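Local coordinates for tRNA (adenine(58)-N(1))-methyltransferase TrmI (Thermus thermophilus, PDB 2PWY), which catalyses the S-adenosyl-L-methionine-dependent methylation of adenosine 58 in tRNA to N(1)-methyladenosine, which the organism needs for growth at extreme temperatures, at residues G35-E40 with V51-G56; L43-G48 with L59-P64; K189-L194 with A251-K256; E182-A187 with H214-E219. All blocks are in the same frame, centred on the assembly; numbering follows the deposited sequence.

Interaction 1: residues G35-E40 with V51-G56. With SO4 (sulfate ion), chain D.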
loop_
_atom_site.group_PDB
_atom_site.type_symbol
_atom_site.label_atom_id
_atom_site.label_comp_id
_atom_site.label_asym_id
_atom_site.label_seq_id
_atom_site.Cartn_x
_atom_site.Cartn_y
_atom_site.Cartn_z
ATOM N N GLY A 35 -17.751 -35.984 -7.745
ATOM C CA GLY A 35 -18.044 -37.095 -6.852
ATOM C C GLY A 35 -18.516 -36.652 -5.485
ATOM O O GLY A 35 -17.849 -35.853 -4.809
ATOM N N SER A 36 -19.680 -37.167 -5.092
ATOM C CA SER A 36 -20.217 -36.935 -3.756
ATOM C C SER A 36 -19.511 -37.818 -2.732
ATOM O O SER A 36 -19.051 -38.918 -3.054
ATOM C CB SER A 36 -21.722 -37.183 -3.734
ATOM O OG SER A 36 -22.389 -36.208 -4.519
ATOM N N VAL A 37 -19.421 -37.323 -1.498
ATOM C CA VAL A 37 -18.673 -38.001 -0.445
ATOM C C VAL A 37 -19.525 -38.043 0.820
ATOM O O VAL A 37 -19.990 -36.995 1.269
ATOM C CB VAL A 37 -17.328 -37.268 -0.142
ATOM C CG1 VAL A 37 -16.560 -37.973 0.970
ATOM C CG2 VAL A 37 -16.461 -37.170 -1.399
ATOM N N PRO A 38 -19.717 -39.246 1.409
ATOM C CA PRO A 38 -20.439 -39.327 2.683
ATOM C C PRO A 38 -19.687 -38.560 3.759
ATOM O O PRO A 38 -18.448 -38.562 3.778
ATOM C CB PRO A 38 -20.434 -40.826 3.024
ATOM C CG PRO A 38 -20.005 -41.529 1.798
ATOM C CD PRO A 38 -19.257 -40.571 0.938
ATOM N N HIS A 39 -20.425 -37.902 4.654
ATOM C CA HIS A 39 -19.794 -37.178 5.750
ATOM C C HIS A 39 -18.852 -38.052 6.576
ATOM O O HIS A 39 -17.818 -37.581 7.050
ATOM C CB HIS A 39 -20.859 -36.517 6.627
ATOM C CG HIS A 39 -21.489 -35.317 5.991
ATOM N ND1 HIS A 39 -22.348 -34.483 6.670
ATOM C CD2 HIS A 39 -21.370 -34.797 4.745
ATOM C CE1 HIS A 39 -22.751 -33.514 5.868
ATOM N NE2 HIS A 39 -22.165 -33.674 4.695
ATOM N N GLU A 40 -19.195 -39.329 6.724
ATOM C CA GLU A 40 -18.337 -40.270 7.446
ATOM C C GLU A 40 -16.926 -40.324 6.858
ATOM O O GLU A 40 -15.949 -40.419 7.605
ATOM C CB GLU A 40 -18.945 -41.675 7.441
ATOM C CG GLU A 40 -20.250 -41.801 8.218
ATOM C CD GLU A 40 -21.485 -41.292 7.468
ATOM O OE1 GLU A 40 -21.384 -40.893 6.282
ATOM O OE2 GLU A 40 -22.574 -41.302 8.078
ATOM N N VAL A 51 -9.825 -36.885 0.759
ATOM C CA VAL A 51 -10.707 -37.882 0.172
ATOM C C VAL A 51 -10.552 -37.784 -1.344
ATOM O O VAL A 51 -10.845 -36.742 -1.937
ATOM C CB VAL A 51 -12.199 -37.691 0.584
ATOM C CG1 VAL A 51 -13.077 -38.754 -0.081
ATOM C CG2 VAL A 51 -12.368 -37.734 2.120
ATOM N N ARG A 52 -10.067 -38.862 -1.963
ATOM C CA ARG A 52 -9.901 -38.902 -3.417
ATOM C C ARG A 52 -11.245 -39.204 -4.085
ATOM O O ARG A 52 -11.940 -40.156 -3.706
ATOM C CB ARG A 52 -8.907 -39.989 -3.823
ATOM C CG ARG A 52 -7.477 -39.815 -3.319
ATOM C CD ARG A 52 -6.559 -40.794 -4.066
ATOM N NE ARG A 52 -6.871 -42.197 -3.766
ATOM C CZ ARG A 52 -6.636 -43.222 -4.586
ATOM N NH1 ARG A 52 -6.094 -43.024 -5.784
ATOM N NH2 ARG A 52 -6.957 -44.456 -4.212
ATOM N N THR A 53 -11.616 -38.403 -5.076
ATOM C CA THR A 53 -12.842 -38.697 -5.822
ATOM C C THR A 53 -12.517 -38.995 -7.297
ATOM O O THR A 53 -11.543 -39.706 -7.573
ATOM C CB THR A 53 -13.909 -37.593 -5.633
ATOM O OG1 THR A 53 -13.405 -36.359 -6.135
ATOM C CG2 THR A 53 -14.240 -37.413 -4.143
ATOM N N HIS A 54 -13.324 -38.481 -8.228
ATOM C CA HIS A 54 -13.174 -38.830 -9.651
ATOM C C HIS A 54 -12.282 -37.892 -10.445
ATOM O O HIS A 54 -12.109 -36.725 -10.073
ATOM C CB HIS A 54 -14.539 -38.896 -10.339
ATOM C CG HIS A 54 -15.431 -39.950 -9.774
ATOM N ND1 HIS A 54 -15.201 -41.296 -9.964
ATOM C CD2 HIS A 54 -16.543 -39.858 -9.010
ATOM C CE1 HIS A 54 -16.142 -41.991 -9.351
ATOM N NE2 HIS A 54 -16.969 -41.142 -8.762
ATOM N N LEU A 55 -11.728 -38.427 -11.534
ATOM C CA LEU A 55 -10.959 -37.651 -12.516
ATOM C C LEU A 55 -9.859 -36.782 -11.897
ATOM O O LEU A 55 -9.721 -35.596 -12.234
ATOM C CB LEU A 55 -11.915 -36.825 -13.386
ATOM C CG LEU A 55 -12.956 -37.665 -14.144
ATOM C CD1 LEU A 55 -14.006 -36.785 -14.796
ATOM C CD2 LEU A 55 -12.289 -38.571 -15.177
ATOM N N GLY A 56 -9.088 -37.377 -10.984
ATOM C CA GLY A 56 -7.981 -36.686 -10.319
ATOM C C GLY A 56 -8.360 -35.708 -9.216
ATOM O O GLY A 56 -7.476 -35.099 -8.591
HETATM S S SO4 D . -5.697 -46.686 -7.021
HETATM O O1 SO4 D . -6.617 -46.422 -8.121
HETATM O O2 SO4 D . -5.125 -48.016 -7.192
HETATM O O3 SO4 D . -4.635 -45.681 -7.018
HETATM O O4 SO4 D . -6.428 -46.657 -5.753
HETATM O O HOH W 1 -15.540 -34.581 -5.600
#
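Val37 and Val51 reach for each other tip to tip, and their CG1 methyls meet at 3.7 Å. Each valine holds CG1 anti to its backbone N, chi1 179° in both, so the same branch does the touching from either strand. The other branch of Val37 turns mainly to Thr53: CG2 of Val37 lies 3.5 Å from Thr53 CG2, and the two side chains cross at about a right angle. Thr53 is thereby split in two. Its methyl faces the valine, while OG1, in the crowded position between N and carbonyl carbon (chi1 62°), turns to polar company: a weak hydrogen bond to the carbonyl of Lys34 and a water 2.8 Å from Thr53 OG1 that donates to Gly35 O. Next along, the edge of the His54 ring meets the bare CA of Gly35, CD2 to CA 3.8 Å. A CB on that glycine would clash with the imidazole, and the backbone angles there call for glycine anyway. Arg52 points away from all this and grips a sulfate, probably from the crystallisation liquor, with NH2 2.7 Å from its O4. The contact belongs to the small N-terminal domain, which may help to recognise tRNA. Strand 37-38 pairs with 29-30 and strand 50-52 with 58-62, so the valines join two small sheets; Leu42 of helix 39-45 packs on both valines, Leu59 of strand 58-62 on Val37.

Interaction 2: residues L43-G48 with L59-P64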
loop_
_atom_site.group_PDB
_atom_site.type_symbol
_atom_site.label_atom_id
_atom_site.label_comp_id
_atom_site.label_asym_id
_atom_site.label_seq_id
_atom_site.Cartn_x
_atom_site.Cartn_y
_atom_site.Cartn_z
ATOM N N LEU A 43 -14.958 -37.283 8.077
ATOM C CA LEU A 43 -14.561 -37.434 9.465
ATOM C C LEU A 43 -13.423 -38.445 9.596
ATOM O O LEU A 43 -12.480 -38.249 10.370
ATOM C CB LEU A 43 -15.772 -37.833 10.310
ATOM C CG LEU A 43 -16.943 -36.826 10.303
ATOM C CD1 LEU A 43 -18.246 -37.507 10.707
ATOM C CD2 LEU A 43 -16.661 -35.627 11.205
ATOM N N GLU A 44 -13.502 -39.516 8.812
ATOM C CA GLU A 44 -12.458 -40.530 8.809
ATOM C C GLU A 44 -11.115 -39.977 8.326
ATOM O O GLU A 44 -10.073 -40.266 8.922
ATOM C CB GLU A 44 -12.922 -41.749 8.013
ATOM C CG GLU A 44 -13.839 -42.614 8.872
ATOM C CD GLU A 44 -14.868 -43.425 8.096
ATOM O OE1 GLU A 44 -14.811 -43.453 6.844
ATOM O OE2 GLU A 44 -15.742 -44.034 8.762
ATOM N N ALA A 45 -11.147 -39.163 7.269
ATOM C CA ALA A 45 -9.938 -38.524 6.750
ATOM C C ALA A 45 -9.398 -37.563 7.810
ATOM O O ALA A 45 -8.198 -37.563 8.131
ATOM C CB ALA A 45 -10.238 -37.790 5.456
ATOM N N GLY A 46 -10.309 -36.778 8.376
ATOM C CA GLY A 46 -9.983 -35.788 9.407
ATOM C C GLY A 46 -9.199 -34.581 8.912
ATOM O O GLY A 46 -8.705 -34.567 7.786
ATOM N N PRO A 47 -9.075 -33.547 9.765
ATOM C CA PRO A 47 -8.252 -32.385 9.419
ATOM C C PRO A 47 -6.837 -32.800 9.027
ATOM O O PRO A 47 -6.166 -33.543 9.765
ATOM C CB PRO A 47 -8.250 -31.562 10.710
ATOM C CG PRO A 47 -9.571 -31.924 11.356
ATOM C CD PRO A 47 -9.708 -33.398 11.085
ATOM N N GLY A 48 -6.399 -32.323 7.866
ATOM C CA GLY A 48 -5.070 -32.644 7.364
ATOM C C GLY A 48 -5.100 -33.800 6.386
ATOM O O GLY A 48 -4.113 -34.057 5.697
ATOM N N LEU A 59 -10.455 -33.867 -2.359
ATOM C CA LEU A 59 -10.962 -32.916 -1.384
ATOM C C LEU A 59 -10.070 -32.950 -0.156
ATOM O O LEU A 59 -9.972 -33.980 0.518
ATOM C CB LEU A 59 -12.406 -33.263 -0.993
ATOM C CG LEU A 59 -13.390 -33.337 -2.170
ATOM C CD1 LEU A 59 -14.733 -33.866 -1.713
ATOM C CD2 LEU A 59 -13.545 -31.971 -2.857
ATOM N N SER A 60 -9.419 -31.831 0.144
ATOM C CA SER A 60 -8.599 -31.781 1.345
ATOM C C SER A 60 -9.513 -31.383 2.490
ATOM O O SER A 60 -10.368 -30.505 2.333
ATOM C CB SER A 60 -7.446 -30.799 1.200
ATOM O OG SER A 60 -7.936 -29.513 0.905
ATOM N N VAL A 61 -9.326 -32.035 3.628
ATOM C CA VAL A 61 -10.200 -31.842 4.775
ATOM C C VAL A 61 -9.485 -31.009 5.836
ATOM O O VAL A 61 -8.315 -31.268 6.161
ATOM C CB VAL A 61 -10.634 -33.202 5.379
ATOM C CG1 VAL A 61 -11.507 -32.996 6.595
ATOM C CG2 VAL A 61 -11.354 -34.067 4.322
ATOM N N HIS A 62 -10.196 -30.016 6.368
ATOM C CA HIS A 62 -9.620 -29.053 7.305
ATOM C C HIS A 62 -10.532 -28.743 8.491
ATOM O O HIS A 62 -11.763 -28.771 8.376
ATOM C CB HIS A 62 -9.297 -27.726 6.597
ATOM C CG HIS A 62 -8.408 -27.878 5.406
ATOM N ND1 HIS A 62 -7.047 -28.058 5.511
ATOM C CD2 HIS A 62 -8.689 -27.872 4.081
ATOM C CE1 HIS A 62 -6.525 -28.166 4.300
ATOM N NE2 HIS A 62 -7.502 -28.065 3.414
ATOM N N ARG A 63 -9.905 -28.468 9.627
ATOM C CA ARG A 63 -10.538 -27.722 10.698
ATOM C C ARG A 63 -10.403 -26.253 10.282
ATOM O O ARG A 63 -9.277 -25.763 10.155
ATOM C CB ARG A 63 -9.808 -27.946 12.028
ATOM C CG ARG A 63 -10.171 -26.922 13.084
ATOM C CD ARG A 63 -9.240 -26.959 14.258
ATOM N NE ARG A 63 -9.632 -25.988 15.285
ATOM C CZ ARG A 63 -9.398 -26.149 16.583
ATOM N NH1 ARG A 63 -8.777 -27.244 17.023
ATOM N NH2 ARG A 63 -9.791 -25.231 17.448
ATOM N N PRO A 64 -11.528 -25.554 10.038
ATOM C CA PRO A 64 -11.409 -24.163 9.567
ATOM C C PRO A 64 -10.824 -23.290 10.663
ATOM O O PRO A 64 -11.208 -23.427 11.829
ATOM C CB PRO A 64 -12.860 -23.738 9.278
ATOM C CG PRO A 64 -13.722 -24.727 10.032
ATOM C CD PRO A 64 -12.936 -25.986 10.193
#
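With chi1 at 178°, Val61 sets CG1 anti to its backbone N and CG2 anti to its carbonyl carbon, and the two branches part company against the end of helix 39-45, which lies on strand 58-62 of the antiparallel sheet in the small N-terminal domain. Val61 CG2 reaches the methyl of Ala45, CB to CG2 4.0 Å. CG1 and CB both lie against the carbonyl of Gly46, with Val61 CB 3.4 Å from Gly46 O. Gly46 leaves the helix at positive phi (71°), and Pro47 then runs the chain alongside the strand, its CB 3.7 Å from Arg63 N and its ring crossing the start of the Arg63 side chain obliquely. Gly48, again at positive phi, donates its N-H to Val61 O over 2.8 Å, N to O, from above the carbonyl plane. Pro47 CA adds a softer CA-H...O contact to Val61 O at 3.4 Å. On the strand itself, Ser60 OG and His62 NE2 are hydrogen-bonded at 2.9 Å, and His62 ND1 bonds to Asp191 of the second subunit. Bonding at both nitrogens probably fixes the turn of the imidazole; the carboxylate would tend to stabilise a charged ring, though Arg253 of the second subunit packs on it too.

Interaction 3: residues K189-L194 with A251-K256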
loop_
_atom_site.group_PDB
_atom_site.type_symbol
_atom_site.label_atom_id
_atom_site.label_comp_id
_atom_site.label_asym_id
_atom_site.label_seq_id
_atom_site.Cartn_x
_atom_site.Cartn_y
_atom_site.Cartn_z
ATOM N N LYS A 189 -13.968 2.138 30.974
ATOM C CA LYS A 189 -13.011 2.575 31.997
ATOM C C LYS A 189 -12.137 3.711 31.485
ATOM O O LYS A 189 -11.718 3.680 30.326
ATOM C CB LYS A 189 -12.123 1.402 32.411
ATOM C CG LYS A 189 -12.851 0.389 33.269
ATOM C CD LYS A 189 -11.992 -0.828 33.549
ATOM C CE LYS A 189 -12.816 -1.878 34.291
ATOM N NZ LYS A 189 -11.966 -3.056 34.590
ATOM N N PRO A 190 -11.864 4.730 32.336
ATOM C CA PRO A 190 -10.898 5.768 31.997
ATOM C C PRO A 190 -9.583 5.199 31.454
ATOM O O PRO A 190 -9.051 4.215 31.986
ATOM C CB PRO A 190 -10.672 6.479 33.338
ATOM C CG PRO A 190 -12.026 6.373 34.012
ATOM C CD PRO A 190 -12.501 4.972 33.650
ATOM N N ASP A 191 -9.081 5.832 30.395
ATOM C CA ASP A 191 -7.781 5.529 29.787
ATOM C C ASP A 191 -7.820 4.268 28.909
ATOM O O ASP A 191 -6.815 3.900 28.317
ATOM C CB ASP A 191 -6.673 5.432 30.851
ATOM C CG ASP A 191 -5.358 5.994 30.357
ATOM O OD1 ASP A 191 -5.392 7.002 29.618
ATOM O OD2 ASP A 191 -4.299 5.425 30.684
ATOM N N ARG A 192 -8.991 3.636 28.814
ATOM C CA ARG A 192 -9.177 2.483 27.933
ATOM C C ARG A 192 -9.792 2.917 26.595
ATOM O O ARG A 192 -10.035 4.106 26.386
ATOM C CB ARG A 192 -9.959 1.371 28.637
ATOM C CG ARG A 192 -9.244 0.871 29.907
ATOM C CD ARG A 192 -7.926 0.154 29.561
ATOM N NE ARG A 192 -8.176 -1.080 28.809
ATOM C CZ ARG A 192 -7.246 -1.833 28.226
ATOM N NH1 ARG A 192 -5.962 -1.501 28.275
ATOM N NH2 ARG A 192 -7.615 -2.936 27.581
ATOM N N PHE A 193 -9.994 1.973 25.672
ATOM C CA PHE A 193 -10.238 2.355 24.277
ATOM C C PHE A 193 -11.595 1.964 23.737
ATOM O O PHE A 193 -12.151 0.938 24.122
ATOM C CB PHE A 193 -9.161 1.768 23.354
ATOM C CG PHE A 193 -7.785 2.254 23.671
ATOM C CD1 PHE A 193 -7.297 3.424 23.090
ATOM C CD2 PHE A 193 -6.996 1.571 24.596
ATOM C CE1 PHE A 193 -6.024 3.882 23.404
ATOM C CE2 PHE A 193 -5.737 2.017 24.914
ATOM C CZ PHE A 193 -5.247 3.183 24.315
ATOM N N LEU A 194 -12.108 2.822 22.858
ATOM C CA LEU A 194 -13.201 2.481 21.939
ATOM C C LEU A 194 -12.577 2.389 20.555
ATOM O O LEU A 194 -11.773 3.251 20.179
ATOM C CB LEU A 194 -14.291 3.561 21.951
ATOM C CG LEU A 194 -15.494 3.421 20.990
ATOM C CD1 LEU A 194 -16.719 4.137 21.568
ATOM C CD2 LEU A 194 -15.214 3.951 19.546
ATOM N N ALA A 251 -9.683 4.708 16.714
ATOM C CA ALA A 251 -9.465 4.414 18.132
ATOM C C ALA A 251 -9.572 5.703 18.939
ATOM O O ALA A 251 -8.919 6.705 18.626
ATOM C CB ALA A 251 -8.089 3.765 18.369
ATOM N N LEU A 252 -10.396 5.665 19.977
ATOM C CA LEU A 252 -10.546 6.781 20.911
ATOM C C LEU A 252 -10.125 6.311 22.286
ATOM O O LEU A 252 -10.411 5.166 22.650
ATOM C CB LEU A 252 -12.023 7.220 20.976
ATOM C CG LEU A 252 -12.743 7.506 19.648
ATOM C CD1 LEU A 252 -14.231 7.768 19.919
ATOM C CD2 LEU A 252 -12.117 8.680 18.963
ATOM N N ARG A 253 -9.470 7.182 23.058
ATOM C CA ARG A 253 -9.148 6.850 24.448
ATOM C C ARG A 253 -10.068 7.613 25.380
ATOM O O ARG A 253 -10.228 8.831 25.228
ATOM C CB ARG A 253 -7.688 7.172 24.772
ATOM C CG ARG A 253 -7.203 6.597 26.097
ATOM C CD ARG A 253 -5.874 7.208 26.516
ATOM N NE ARG A 253 -4.710 6.778 25.735
ATOM C CZ ARG A 253 -3.903 5.766 26.052
ATOM N NH1 ARG A 253 -4.147 5.002 27.104
ATOM N NH2 ARG A 253 -2.860 5.496 25.277
ATOM N N ARG A 254 -10.661 6.895 26.336
ATOM C CA ARG A 254 -11.549 7.465 27.356
ATOM C C ARG A 254 -10.765 8.404 28.266
ATOM O O ARG A 254 -9.697 8.046 28.764
ATOM C CB ARG A 254 -12.176 6.332 28.188
ATOM C CG ARG A 254 -13.150 6.755 29.319
ATOM C CD ARG A 254 -14.335 7.527 28.761
ATOM N NE ARG A 254 -15.425 7.805 29.714
ATOM C CZ ARG A 254 -15.414 8.744 30.667
ATOM N NH1 ARG A 254 -14.340 9.483 30.903
ATOM N NH2 ARG A 254 -16.494 8.935 31.419
ATOM N N TRP A 255 -11.300 9.601 28.472
ATOM C CA TRP A 255 -10.705 10.579 29.382
ATOM C C TRP A 255 -10.537 10.033 30.787
ATOM O O TRP A 255 -11.318 9.179 31.223
ATOM C CB TRP A 255 -11.605 11.808 29.457
ATOM C CG TRP A 255 -11.464 12.771 28.321
ATOM C CD1 TRP A 255 -10.745 12.602 27.158
ATOM C CD2 TRP A 255 -12.094 14.052 28.219
ATOM N NE1 TRP A 255 -10.885 13.712 26.355
ATOM C CE2 TRP A 255 -11.709 14.611 26.983
ATOM C CE3 TRP A 255 -12.953 14.780 29.056
ATOM C CZ2 TRP A 255 -12.145 15.877 26.568
ATOM C CZ3 TRP A 255 -13.389 16.035 28.635
ATOM C CH2 TRP A 255 -12.983 16.565 27.407
ATOM N N LYS A 256 -9.512 10.542 31.481
ATOM C CA LYS A 256 -9.362 10.405 32.929
ATOM C C LYS A 256 -10.707 10.574 33.623
ATOM O O LYS A 256 -11.503 11.462 33.268
ATOM C CB LYS A 256 -8.388 11.474 33.456
ATOM C CG LYS A 256 -8.057 11.371 34.938
ATOM C CD LYS A 256 -7.191 12.562 35.390
ATOM C CE LYS A 256 -6.654 12.363 36.800
ATOM N NZ LYS A 256 -7.759 12.194 37.762
HETATM O O HOH W 2 -7.082 9.191 29.167
#
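Main-chain hydrogen bonds do most of the joining. Leu194 and Leu252 form an antiparallel hydrogen-bonded pair, 2.9 Å from Leu194 N to Leu252 O and 2.8 Å from Leu252 N to Leu194 O. Arg254 N donates almost straight to Arg192 O, and Asp191 N, in the type II turn 189-192, reaches Arg254 O from above the carbonyl plane. These bonds join strand 192-198 to 248-254, which runs against the parallel strands of the central sheet as the reversed strand of the class I methyltransferase fold. Apolar contact falls on the face carrying the two leucines, CD2 of Leu194 to CD1 of Leu252 at 4.0 Å. On the opposite face Arg253, bent at chi3 (-72°), lays its guanidinium beside the Phe193 ring, CZ of Phe193 standing 3.4 Å from Arg253 CZ over the centre of that group, the planes 58° apart. Arg253 NH1 forms a salt bridge with Asp191 OD1 at 3.4 Å and a weak bond to Asp191 O, while NH2 pairs with Glu68 of the second subunit. A leucine at Arg253 would lack these charged links and would probably loosen the subunit interface. Asp191 OD1, besides its partner His62 of the second subunit, accepts from a water shared with Arg254 O.

Interaction 4: residues E182-A187 with H214-E219. With SO4 (sulfate ion), chain C.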
loop_
_atom_site.group_PDB
_atom_site.type_symbol
_atom_site.label_atom_id
_atom_site.label_comp_id
_atom_site.label_asym_id
_atom_site.label_seq_id
_atom_site.Cartn_x
_atom_site.Cartn_y
_atom_site.Cartn_z
ATOM N N GLU A 182 -22.413 8.358 23.909
ATOM C CA GLU A 182 -22.814 8.655 25.284
ATOM C C GLU A 182 -22.787 7.373 26.148
ATOM O O GLU A 182 -22.192 7.340 27.233
ATOM C CB GLU A 182 -24.198 9.296 25.290
ATOM C CG GLU A 182 -24.664 9.715 26.699
ATOM C CD GLU A 182 -26.042 10.354 26.689
ATOM O OE1 GLU A 182 -26.357 11.123 25.752
ATOM O OE2 GLU A 182 -26.818 10.091 27.629
ATOM N N LYS A 183 -23.424 6.322 25.650
ATOM C CA LYS A 183 -23.442 5.039 26.353
ATOM C C LYS A 183 -22.034 4.437 26.468
ATOM O O LYS A 183 -21.647 3.942 27.539
ATOM C CB LYS A 183 -24.396 4.066 25.653
ATOM C CG LYS A 183 -24.743 2.827 26.456
ATOM C CD LYS A 183 -25.564 3.140 27.709
ATOM C CE LYS A 183 -26.923 3.721 27.366
ATOM N NZ LYS A 183 -27.839 3.782 28.529
ATOM N N ALA A 184 -21.270 4.478 25.370
ATOM C CA ALA A 184 -19.882 3.979 25.385
ATOM C C ALA A 184 -18.987 4.730 26.369
ATOM O O ALA A 184 -18.196 4.109 27.070
ATOM C CB ALA A 184 -19.273 4.018 23.972
ATOM N N ALA A 185 -19.115 6.058 26.430
ATOM C CA ALA A 185 -18.331 6.845 27.392
ATOM C C ALA A 185 -18.678 6.461 28.832
ATOM O O ALA A 185 -17.808 6.392 29.689
ATOM C CB ALA A 185 -18.531 8.323 27.168
ATOM N N LEU A 186 -19.953 6.201 29.089
ATOM C CA LEU A 186 -20.374 5.758 30.418
ATOM C C LEU A 186 -19.757 4.400 30.768
ATOM O O LEU A 186 -19.194 4.234 31.850
ATOM C CB LEU A 186 -21.899 5.684 30.494
ATOM C CG LEU A 186 -22.487 5.244 31.837
ATOM C CD1 LEU A 186 -22.333 6.339 32.863
ATOM C CD2 LEU A 186 -23.947 4.913 31.637
ATOM N N ALA A 187 -19.844 3.455 29.830
ATOM C CA ALA A 187 -19.406 2.077 30.035
ATOM C C ALA A 187 -17.894 1.913 30.208
ATOM O O ALA A 187 -17.442 1.122 31.020
ATOM C CB ALA A 187 -19.908 1.187 28.869
ATOM N N HIS A 214 -17.803 14.432 23.625
ATOM C CA HIS A 214 -17.769 13.381 24.644
ATOM C C HIS A 214 -16.385 13.281 25.281
ATOM O O HIS A 214 -15.418 13.800 24.717
ATOM C CB HIS A 214 -18.174 12.046 24.009
ATOM C CG HIS A 214 -19.546 12.067 23.415
ATOM N ND1 HIS A 214 -20.683 11.856 24.164
ATOM C CD2 HIS A 214 -19.967 12.309 22.151
ATOM C CE1 HIS A 214 -21.746 11.959 23.388
ATOM N NE2 HIS A 214 -21.339 12.223 22.159
ATOM N N PRO A 215 -16.274 12.632 26.466
ATOM C CA PRO A 215 -14.956 12.482 27.082
ATOM C C PRO A 215 -14.062 11.415 26.422
ATOM O O PRO A 215 -13.684 10.430 27.060
ATOM C CB PRO A 215 -15.289 12.135 28.548
ATOM C CG PRO A 215 -16.596 11.438 28.461
ATOM C CD PRO A 215 -17.344 12.098 27.333
ATOM N N PHE A 216 -13.707 11.663 25.158
ATOM C CA PHE A 216 -12.840 10.794 24.366
ATOM C C PHE A 216 -11.768 11.637 23.701
ATOM O O PHE A 216 -12.036 12.770 23.290
ATOM C CB PHE A 216 -13.640 10.112 23.251
ATOM C CG PHE A 216 -14.455 8.934 23.695
ATOM C CD1 PHE A 216 -13.832 7.768 24.148
ATOM C CD2 PHE A 216 -15.846 8.964 23.606
ATOM C CE1 PHE A 216 -14.598 6.663 24.546
ATOM C CE2 PHE A 216 -16.611 7.865 24.000
ATOM C CZ PHE A 216 -15.983 6.715 24.469
ATOM N N ARG A 217 -10.566 11.077 23.591
ATOM C CA ARG A 217 -9.459 11.682 22.850
ATOM C C ARG A 217 -9.152 10.815 21.635
ATOM O O ARG A 217 -8.986 9.603 21.770
ATOM C CB ARG A 217 -8.227 11.795 23.751
ATOM C CG ARG A 217 -7.031 12.542 23.150
ATOM C CD ARG A 217 -6.284 13.374 24.209
ATOM N NE ARG A 217 -6.492 12.844 25.554
ATOM C CZ ARG A 217 -7.070 13.498 26.565
ATOM N NH1 ARG A 217 -7.490 14.757 26.432
ATOM N NH2 ARG A 217 -7.209 12.885 27.728
ATOM N N LEU A 218 -9.094 11.426 20.453
ATOM C CA LEU A 218 -8.742 10.679 19.244
ATOM C C LEU A 218 -7.300 10.175 19.334
ATOM O O LEU A 218 -6.371 10.944 19.601
ATOM C CB LEU A 218 -8.908 11.553 17.988
ATOM C CG LEU A 218 -8.584 10.858 16.659
ATOM C CD1 LEU A 218 -9.497 9.666 16.392
ATOM C CD2 LEU A 218 -8.659 11.858 15.482
ATOM N N GLU A 219 -7.113 8.885 19.084
ATOM C CA GLU A 219 -5.790 8.284 19.204
ATOM C C GLU A 219 -5.258 7.752 17.877
ATOM O O GLU A 219 -4.074 7.920 17.567
ATOM C CB GLU A 219 -5.802 7.165 20.250
ATOM C CG GLU A 219 -6.108 7.641 21.682
ATOM C CD GLU A 219 -5.022 8.544 22.280
ATOM O OE1 GLU A 219 -3.955 8.734 21.651
ATOM O OE2 GLU A 219 -5.248 9.085 23.391
HETATM S S SO4 C . -9.210 15.361 20.776
HETATM O O1 SO4 C . -9.683 16.439 19.920
HETATM O O2 SO4 C . -9.219 14.125 20.017
HETATM O O3 SO4 C . -7.859 15.626 21.228
HETATM O O4 SO4 C . -10.061 15.219 21.944
#
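Phe216 reaches the helix with the end of its ring, and its side chain can be followed outward. CB leaves the strand without aiming at the helix, and CG sits anti to the carbonyl carbon (chi1 -79°). Phe216 CE2 comes 3.7 Å from CB of Ala185. At the tip, Phe216 CZ lies 3.8 Å from Ala185 CA and more loosely against Ala184, whose carbonyl carbon is near the plane of the ring at its edge and whose CB is 4.3 Å from CZ. Small residues on this side of the helix let the ring come so close to the main chain. Pro215, the centre of an inverse gamma turn, brings CG to 3.9 Å from Ala185 CB, so that one methyl meets both proline and phenylalanine. His214 adds a third contact further back along the helix: its CE1 lies 3.7 Å from Glu182 N and 4.1 Å from Glu182 CB, a van der Waals approach with no hydrogen bond. An alanine at His214 would lose the imidazole and would probably leave this turn of the helix less well covered. Beyond the contact, Leu218 N donates to a sulfate. Helix 181-187 packs here on the central sheet: Leu194 of strand 192-198 touches Ala184 and Phe216, Leu252 of strand 248-254 lies beside Phe216, and Val170 of strand 167-173 meets Ala184.

How the interactions relate
The four contacts form two pairs at opposite ends of the chain. Interactions 1 and 2, with centres about 12 Å apart, share helix 39-45 and the neighbouring strands 50-52 and 58-62 of the small N-terminal domain. Interactions 3 and 4, with centres about 7 Å apart, lie in the catalytic domain, where strands 248-254 and 216-232 are neighbours in the central sheet. Within each pair the segments alternate along the chain, and the first pair is complete before the second begins. Interactions 2 and 3 are about 43 Å apart between centres, yet they meet across subunits: His62 bonds Asp191 of the second subunit, so one copy's N-terminal domain docks on its partner's catalytic sheet within the tetramer.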